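PDB 4ZM4: aminotransferase from Streptomyces pactum, which belongs to the class-III aminotransferases, a family of fold-type I enzymes that work with pyridoxal 5'-phosphate. Local coordinates for residues B[232-237]-B[248-253]. The protein carries 1 engineered substitution. Numbering follows the deposited sequence.
Sequences GFLQLL and LVFDEV. With P3B ((3E,4R,5R)-4,5-dihydroxy-3-{[(Z)-{3-hydroxy-2-methyl-5-[(phosphonooxy)methyl]pyridin-4(1H)-ylidene}methyl]imino}cyclohex-1-ene-1-carboxylic acid), chain H.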
loop_
_atom_site.group_PDB
_atom_site.type_symbol
_atom_site.label_atom_id
_atom_site.label_comp_id
_atom_site.label_asym_id
_atom_site.label_seq_id
_atom_site.Cartn_x
_atom_site.Cartn_y
_atom_site.Cartn_z
ATOM N N GLY B 232 -3.200 -11.301 -32.192
ATOM C CA GLY B 232 -1.880 -10.776 -32.562
ATOM C C GLY B 232 -1.399 -9.489 -31.884
ATOM O O GLY B 232 -0.259 -9.060 -32.126
ATOM N N PHE B 233 -2.248 -8.847 -31.069
ATOM C CA PHE B 233 -1.882 -7.557 -30.519
ATOM C C PHE B 233 -0.783 -7.656 -29.476
ATOM O O PHE B 233 0.193 -6.903 -29.528
ATOM C CB PHE B 233 -3.082 -6.820 -29.965
ATOM C CG PHE B 233 -2.816 -5.380 -29.709
ATOM C CD1 PHE B 233 -2.684 -4.497 -30.766
ATOM C CD2 PHE B 233 -2.678 -4.898 -28.408
ATOM C CE1 PHE B 233 -2.476 -3.137 -30.533
ATOM C CE2 PHE B 233 -2.437 -3.559 -28.175
ATOM C CZ PHE B 233 -2.341 -2.677 -29.232
ATOM N N LEU B 234 -0.912 -8.567 -28.528
ATOM C CA LEU B 234 0.153 -8.769 -27.543
ATOM C C LEU B 234 1.446 -9.209 -28.215
ATOM O O LEU B 234 2.539 -8.815 -27.795
ATOM C CB LEU B 234 -0.253 -9.776 -26.471
ATOM C CG LEU B 234 -1.444 -9.356 -25.614
ATOM C CD1 LEU B 234 -1.754 -10.461 -24.609
ATOM C CD2 LEU B 234 -1.174 -8.029 -24.902
ATOM N N GLN B 235 1.340 -10.037 -29.248
ATOM C CA GLN B 235 2.516 -10.518 -29.958
ATOM C C GLN B 235 3.222 -9.296 -30.549
ATOM O O GLN B 235 4.453 -9.182 -30.485
ATOM C CB GLN B 235 2.124 -11.528 -31.054
ATOM C CG GLN B 235 1.609 -12.867 -30.511
ATOM C CD GLN B 235 0.207 -12.828 -29.887
ATOM O OE1 GLN B 235 -0.515 -11.808 -29.944
ATOM N NE2 GLN B 235 -0.207 -13.959 -29.339
ATOM N N LEU B 236 2.427 -8.409 -31.136
ATOM C CA LEU B 236 2.933 -7.212 -31.769
ATOM C C LEU B 236 3.640 -6.334 -30.759
ATOM O O LEU B 236 4.700 -5.770 -31.065
ATOM C CB LEU B 236 1.800 -6.434 -32.451
ATOM C CG LEU B 236 2.201 -5.117 -33.136
ATOM C CD1 LEU B 236 3.223 -5.338 -34.238
ATOM C CD2 LEU B 236 0.967 -4.412 -33.696
ATOM N N LEU B 237 3.056 -6.211 -29.568
ATOM C CA LEU B 237 3.634 -5.403 -28.502
ATOM C C LEU B 237 4.970 -5.919 -28.089
ATOM O O LEU B 237 5.933 -5.170 -27.951
ATOM C CB LEU B 237 2.726 -5.387 -27.275
ATOM C CG LEU B 237 1.905 -4.144 -27.007
ATOM C CD1 LEU B 237 1.019 -4.412 -25.790
ATOM C CD2 LEU B 237 2.807 -2.932 -26.751
ATOM N N LEU B 248 8.594 -4.431 -21.699
ATOM C CA LEU B 248 7.165 -4.698 -21.739
ATOM C C LEU B 248 6.721 -5.073 -20.314
ATOM O O LEU B 248 7.268 -6.014 -19.723
ATOM C CB LEU B 248 6.828 -5.819 -22.738
ATOM C CG LEU B 248 5.345 -6.248 -22.858
ATOM C CD1 LEU B 248 4.417 -5.086 -23.144
ATOM C CD2 LEU B 248 5.191 -7.304 -23.940
ATOM N N VAL B 249 5.778 -4.286 -19.770
ATOM C CA VAL B 249 5.242 -4.501 -18.437
ATOM C C VAL B 249 3.787 -4.957 -18.527
ATOM O O VAL B 249 2.923 -4.187 -18.909
ATOM C CB VAL B 249 5.336 -3.227 -17.560
ATOM C CG1 VAL B 249 4.994 -3.541 -16.128
ATOM C CG2 VAL B 249 6.750 -2.622 -17.588
ATOM N N PHE B 250 3.516 -6.198 -18.132
ATOM C CA PHE B 250 2.138 -6.657 -18.009
ATOM C C PHE B 250 1.696 -6.352 -16.603
ATOM O O PHE B 250 2.264 -6.849 -15.622
ATOM C CB PHE B 250 1.994 -8.178 -18.257
ATOM C CG PHE B 250 1.931 -8.576 -19.707
ATOM C CD1 PHE B 250 2.090 -7.665 -20.729
ATOM C CD2 PHE B 250 1.759 -9.904 -20.045
ATOM C CE1 PHE B 250 2.059 -8.059 -22.069
ATOM C CE2 PHE B 250 1.739 -10.315 -21.372
ATOM C CZ PHE B 250 1.879 -9.381 -22.386
ATOM N N ASP B 251 0.658 -5.540 -16.495
ATOM C CA ASP B 251 -0.056 -5.358 -15.227
ATOM C C ASP B 251 -1.037 -6.500 -15.120
ATOM O O ASP B 251 -2.118 -6.437 -15.662
ATOM C CB ASP B 251 -0.768 -3.991 -15.183
ATOM C CG ASP B 251 -1.395 -3.696 -13.852
ATOM O OD1 ASP B 251 -1.477 -4.598 -12.997
ATOM O OD2 ASP B 251 -1.828 -2.527 -13.652
ATOM N N GLU B 252 -0.655 -7.533 -14.374
ATOM C CA GLU B 252 -1.531 -8.660 -14.115
ATOM C C GLU B 252 -2.155 -8.642 -12.718
ATOM O O GLU B 252 -2.462 -9.689 -12.151
ATOM C CB GLU B 252 -0.768 -9.956 -14.366
ATOM C CG GLU B 252 -0.307 -10.108 -15.818
ATOM C CD GLU B 252 -0.623 -11.466 -16.402
ATOM O OE1 GLU B 252 -1.744 -11.959 -16.153
ATOM O OE2 GLU B 252 0.260 -12.047 -17.081
ATOM N N VAL B 253 -2.360 -7.453 -12.174
ATOM C CA VAL B 253 -2.946 -7.289 -10.843
ATOM C C VAL B 253 -4.286 -7.993 -10.798
ATOM O O VAL B 253 -4.574 -8.698 -9.843
ATOM C CB VAL B 253 -3.102 -5.782 -10.468
ATOM C CG1 VAL B 253 -4.197 -5.561 -9.423
ATOM C CG2 VAL B 253 -1.787 -5.232 -9.939
HETATM O OAH P3B H . -3.597 0.239 -5.749
HETATM P PBA P3B H . -4.382 -1.134 -5.864
HETATM O OAI P3B H . -5.817 -0.734 -5.705
HETATM O OAC P3B H . -3.995 -2.152 -4.804
HETATM O OAQ P3B H . -4.042 -1.580 -7.440
HETATM C CAM P3B H . -3.994 -0.616 -8.542
HETATM C CAV P3B H . -4.289 -1.311 -9.689
HETATM C CAL P3B H . -3.226 -1.644 -10.517
HETATM N NAP P3B H . -3.491 -2.388 -11.660
HETATM C CAU P3B H . -4.768 -2.802 -11.962
HETATM C CAA P3B H . -5.028 -3.508 -13.107
HETATM C CAW P3B H . -5.785 -2.453 -11.189
HETATM O OAE P3B H . -7.014 -2.889 -11.544
HETATM C CAX P3B H . -5.610 -1.731 -10.007
HETATM C CAJ P3B H . -6.740 -1.364 -9.195
HETATM N NAO P3B H . -8.033 -1.565 -9.621
HETATM C CAT P3B H . -9.117 -1.116 -8.913
HETATM C CAK P3B H . -9.073 -0.253 -7.782
HETATM C CAS P3B H . -10.198 0.249 -7.136
HETATM C CAR P3B H . -10.104 1.053 -5.984
HETATM O OAD P3B H . -11.105 1.415 -5.344
HETATM O OAB P3B H . -9.057 1.505 -5.592
HETATM C CAN P3B H . -11.421 -0.230 -7.397
HETATM C CAY P3B H . -11.598 -1.276 -8.509
HETATM O OAF P3B H . -12.812 -0.841 -9.151
HETATM C CAZ P3B H . -10.384 -1.446 -9.509
HETATM O OAG P3B H . -10.335 -2.700 -10.285
#
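Two leucines of helix 233-244, L234 and L237, pack against L248 and F250 of strand 247-251, and the contact between the segments is purely apolar. CD2 of L234 comes to 4.2 Å from CZ of F250, the far end of the ring, which it meets obliquely. The ring gets there because its CG lies anti to the carbonyl carbon (chi1 -82°); the CA atoms of L234 and F250 stand 10.0 Å apart, and the length of the ring and the leucine branch bridge them. Closer to the start of the strand, CD1 of L237 meets CD1 of L248 at 4.4 Å. Leucine suits this buried seam between helix and sheet, since its branched end offers two methyls and no polar atom.

Polar interactions are found past this layer, where the strand ends. D251 OD2 accepts the ring N-H of P3B, with 2.6 Å between OD2 and NAP, and also bonds to H151 ND1. D251 OD1 takes the backbone N-H of V253, 3.1 Å from OD1 to N, nearly along its C-O axis; this is an Asx turn, and it helps fix the carboxylate's rotation. An aspartate facing the ring nitrogen is a hallmark of fold-type I enzymes. V253 lies over one face of the ring, CB 3.6 Å from NAP of P3B, its two methyls spread over the ring carbons; a compact valine fits close to the ring.

Helix 233-244 links strands 212-217 and 247-251, parallel neighbours in the seven-stranded mixed sheet, in a beta-alpha-beta crossover. L237 also touches V215 of the first strand and L201 of helix 198-208, while F250 reaches V217. Strand 247-251 lies between strands 212-217 and 274-277, and D251 at its end faces P3B.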